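Local coordinates for protein putative NADPH:quinone oxidoreductase (Ralstonia eutropha, PDB 3IUP) that binds NADPH and probably uses it to reduce quinones, as a putative NADPH:quinone oxidoreductase with a GroES-like alcohol dehydrogenase domain, at residues G95-A99 against G150-V155. Residues are numbered along the deposited sequence; the frame is centred on the assembly and turned at random.
Sequences GNEGA and GASSFV. With NDP (NADPH dihydro-nicotinamide-adenine-dinucleotide phosphate), chain C.
The carboxylate of E97 reaches into the loop G150-V155 and accepts two successive backbone N-H groups where helix 155-169 begins. F154 N donates to E97 OE1 at 2.9 Å, nearly in line with the C-O bond of the acid. V155 N reaches the same oxygen at 3.0 Å in a straighter bond, 163° at the hydrogen, but from above the carboxylate plane. E97 CG lies between the backbone N and the carbonyl carbon (chi1 67°), and the extended chain beyond it carries the acid to the N-H groups of F154 and V155. The side chains of E97 and V155 pass at a slant, V155 CG2 lying 3.6 Å from E97 CD. E97 OE2 accepts a hydrogen bond from a water 2.6 Å away, which also donates to S152 O. The buried acid is thus gripped at both oxygens, OE1 by the two backbone N-H groups and OE2 by N45 and this water. A second water accepts from S153 N and lies 3.2 Å from E97 OE1. Nearer the base of the same side chain, A151 O lies 3.5 Å from E97 CG, and the methyl of A99 packs on the turn, with its CB 3.9 Å from A151 CA. The type I turn G150-S153 is braced internally by S153 OG, which donates to G150 O. V155 CG1 lies 3.3 Å from C5N of the nicotinamide ring; E97, bonded to V155 N, grips the backbone of a residue of the NADPH pocket. The contact joins the beginning of strand 98-105, beside strands 34-43 and 118-121, to the loop linking helices 147-150 and 155-169.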
loop_
_atom_site.group_PDB
_atom_site.type_symbol
_atom_site.label_atom_id
_atom_site.label_comp_id
_atom_site.label_asym_id
_atom_site.label_seq_id
_atom_site.Cartn_x
_atom_site.Cartn_y
_atom_site.Cartn_z
ATOM N N GLY A 95 -5.138 -8.078 -27.842
ATOM C CA GLY A 95 -4.499 -9.355 -27.654
ATOM C C GLY A 95 -3.030 -9.180 -27.372
ATOM O O GLY A 95 -2.255 -8.857 -28.269
ATOM N N ASN A 96 -2.636 -9.396 -26.115
ATOM C CA ASN A 96 -1.245 -9.183 -25.706
ATOM C C ASN A 96 -0.291 -10.166 -26.327
ATOM O O ASN A 96 0.771 -9.769 -26.790
ATOM C CB ASN A 96 -1.070 -9.287 -24.181
ATOM C CG ASN A 96 -1.494 -8.039 -23.469
ATOM O OD1 ASN A 96 -0.993 -6.954 -23.771
ATOM N ND2 ASN A 96 -2.375 -8.173 -22.471
ATOM N N GLU A 97 -0.638 -11.449 -26.294
ATOM C CA GLU A 97 0.311 -12.510 -26.570
ATOM C C GLU A 97 -0.308 -13.561 -27.468
ATOM O O GLU A 97 -1.536 -13.710 -27.521
ATOM C CB GLU A 97 0.796 -13.199 -25.256
ATOM C CG GLU A 97 -0.252 -13.984 -24.520
ATOM C CD GLU A 97 0.228 -14.647 -23.222
ATOM O OE1 GLU A 97 1.457 -14.887 -23.084
ATOM O OE2 GLU A 97 -0.664 -15.015 -22.406
ATOM N N GLY A 98 0.547 -14.278 -28.168
ATOM C CA GLY A 98 0.095 -15.414 -28.965
ATOM C C GLY A 98 1.231 -16.155 -29.610
ATOM O O GLY A 98 2.415 -15.853 -29.383
ATOM N N ALA A 99 0.877 -17.100 -30.448
ATOM C CA ALA A 99 1.875 -17.974 -31.036
ATOM C C ALA A 99 1.445 -18.358 -32.413
ATOM O O ALA A 99 0.240 -18.349 -32.729
ATOM C CB ALA A 99 2.067 -19.237 -30.156
ATOM N N GLY A 150 2.249 -22.981 -26.912
ATOM C CA GLY A 150 2.986 -21.775 -26.575
ATOM C C GLY A 150 2.219 -20.485 -26.540
ATOM O O GLY A 150 2.807 -19.423 -26.407
ATOM N N ALA A 151 0.904 -20.568 -26.649
ATOM C CA ALA A 151 0.055 -19.387 -26.816
ATOM C C ALA A 151 0.108 -18.442 -25.614
ATOM O O ALA A 151 -0.166 -17.247 -25.740
ATOM C CB ALA A 151 -1.362 -19.848 -27.039
ATOM N N SER A 152 0.381 -19.043 -24.457
ATOM C CA SER A 152 0.321 -18.351 -23.177
ATOM C C SER A 152 1.696 -18.359 -22.537
ATOM O O SER A 152 1.815 -18.546 -21.337
ATOM C CB SER A 152 -0.689 -19.063 -22.267
ATOM O OG SER A 152 -2.024 -18.875 -22.742
ATOM N N SER A 153 2.743 -18.150 -23.333
ATOM C CA SER A 153 4.117 -18.288 -22.839
ATOM C C SER A 153 4.564 -17.122 -21.964
ATOM O O SER A 153 5.560 -17.239 -21.228
ATOM C CB SER A 153 5.094 -18.387 -24.024
ATOM O OG SER A 153 4.923 -19.612 -24.663
ATOM N N PHE A 154 3.916 -15.979 -22.092
ATOM C CA PHE A 154 4.433 -14.768 -21.433
ATOM C C PHE A 154 3.663 -14.357 -20.184
ATOM O O PHE A 154 4.239 -14.261 -19.089
ATOM C CB PHE A 154 4.507 -13.601 -22.412
ATOM C CG PHE A 154 5.510 -13.778 -23.514
ATOM C CD1 PHE A 154 6.787 -13.255 -23.384
ATOM C CD2 PHE A 154 5.169 -14.413 -24.700
ATOM C CE1 PHE A 154 7.730 -13.377 -24.420
ATOM C CE2 PHE A 154 6.086 -14.547 -25.730
ATOM C CZ PHE A 154 7.374 -14.031 -25.597
ATOM N N VAL A 155 2.383 -14.031 -20.337
ATOM C CA VAL A 155 1.676 -13.272 -19.329
ATOM C C VAL A 155 1.595 -14.078 -18.004
ATOM O O VAL A 155 2.074 -13.648 -16.944
ATOM C CB VAL A 155 0.277 -12.856 -19.841
ATOM C CG1 VAL A 155 -0.647 -12.252 -18.751
ATOM C CG2 VAL A 155 0.439 -11.812 -21.043
HETATM P PA NDP C . -8.256 -17.480 -15.106
HETATM O O1A NDP C . -7.587 -18.714 -15.460
HETATM O O2A NDP C . -9.327 -16.960 -15.984
HETATM O O5B NDP C . -8.876 -17.766 -13.598
HETATM C C5B NDP C . -9.521 -16.662 -12.954
HETATM C C4B NDP C . -9.832 -17.053 -11.541
HETATM O O4B NDP C . -10.420 -15.925 -10.962
HETATM C C3B NDP C . -10.822 -18.225 -11.441
HETATM O O3B NDP C . -10.442 -19.240 -10.535
HETATM C C2B NDP C . -12.106 -17.558 -10.899
HETATM O O2B NDP C . -12.864 -18.379 -10.012
HETATM C C1B NDP C . -11.520 -16.366 -10.156
HETATM N N9A NDP C . -12.451 -15.236 -10.038
HETATM C C8A NDP C . -13.144 -14.665 -11.086
HETATM N N7A NDP C . -13.831 -13.606 -10.622
HETATM C C5A NDP C . -13.578 -13.473 -9.269
HETATM C C6A NDP C . -14.008 -12.580 -8.268
HETATM N N6A NDP C . -14.920 -11.613 -8.476
HETATM N N1A NDP C . -13.537 -12.739 -6.981
HETATM C C2A NDP C . -12.695 -13.755 -6.651
HETATM N N3A NDP C . -12.276 -14.624 -7.632
HETATM C C4A NDP C . -12.705 -14.492 -8.909
HETATM O O3 NDP C . -7.278 -16.211 -14.892
HETATM P PN NDP C . -5.756 -16.139 -15.233
HETATM O O1N NDP C . -4.968 -17.191 -14.640
HETATM O O2N NDP C . -5.523 -15.894 -16.697
HETATM O O5D NDP C . -5.380 -14.749 -14.470
HETATM C C5D NDP C . -5.322 -14.733 -13.035
HETATM C C4D NDP C . -5.224 -13.293 -12.543
HETATM O O4D NDP C . -3.863 -12.868 -12.770
HETATM C C3D NDP C . -6.155 -12.274 -13.231
HETATM O O3D NDP C . -6.650 -11.324 -12.309
HETATM C C2D NDP C . -5.199 -11.586 -14.191
HETATM O O2D NDP C . -5.586 -10.289 -14.620
HETATM C C1D NDP C . -3.948 -11.550 -13.310
HETATM N N1N NDP C . -2.708 -11.229 -14.053
HETATM C C2N NDP C . -2.132 -10.035 -13.764
HETATM C C3N NDP C . -0.992 -9.622 -14.402
HETATM C C7N NDP C . -0.288 -8.350 -13.969
HETATM O O7N NDP C . 0.788 -7.947 -14.754
HETATM N N7N NDP C . -0.651 -7.600 -12.921
HETATM C C4N NDP C . -0.217 -10.589 -15.210
HETATM C C5N NDP C . -0.931 -11.894 -15.455
HETATM C C6N NDP C . -2.154 -12.166 -14.854
HETATM P P2B NDP C . -14.487 -18.562 -10.199
HETATM O O1X NDP C . -14.692 -19.861 -10.991
HETATM O O2X NDP C . -15.134 -17.382 -10.918
HETATM O O3X NDP C . -15.005 -18.677 -8.757
HETATM O O HOH W 1 -0.371 -16.376 -20.266
HETATM O O HOH W 2 2.576 -16.323 -25.708
#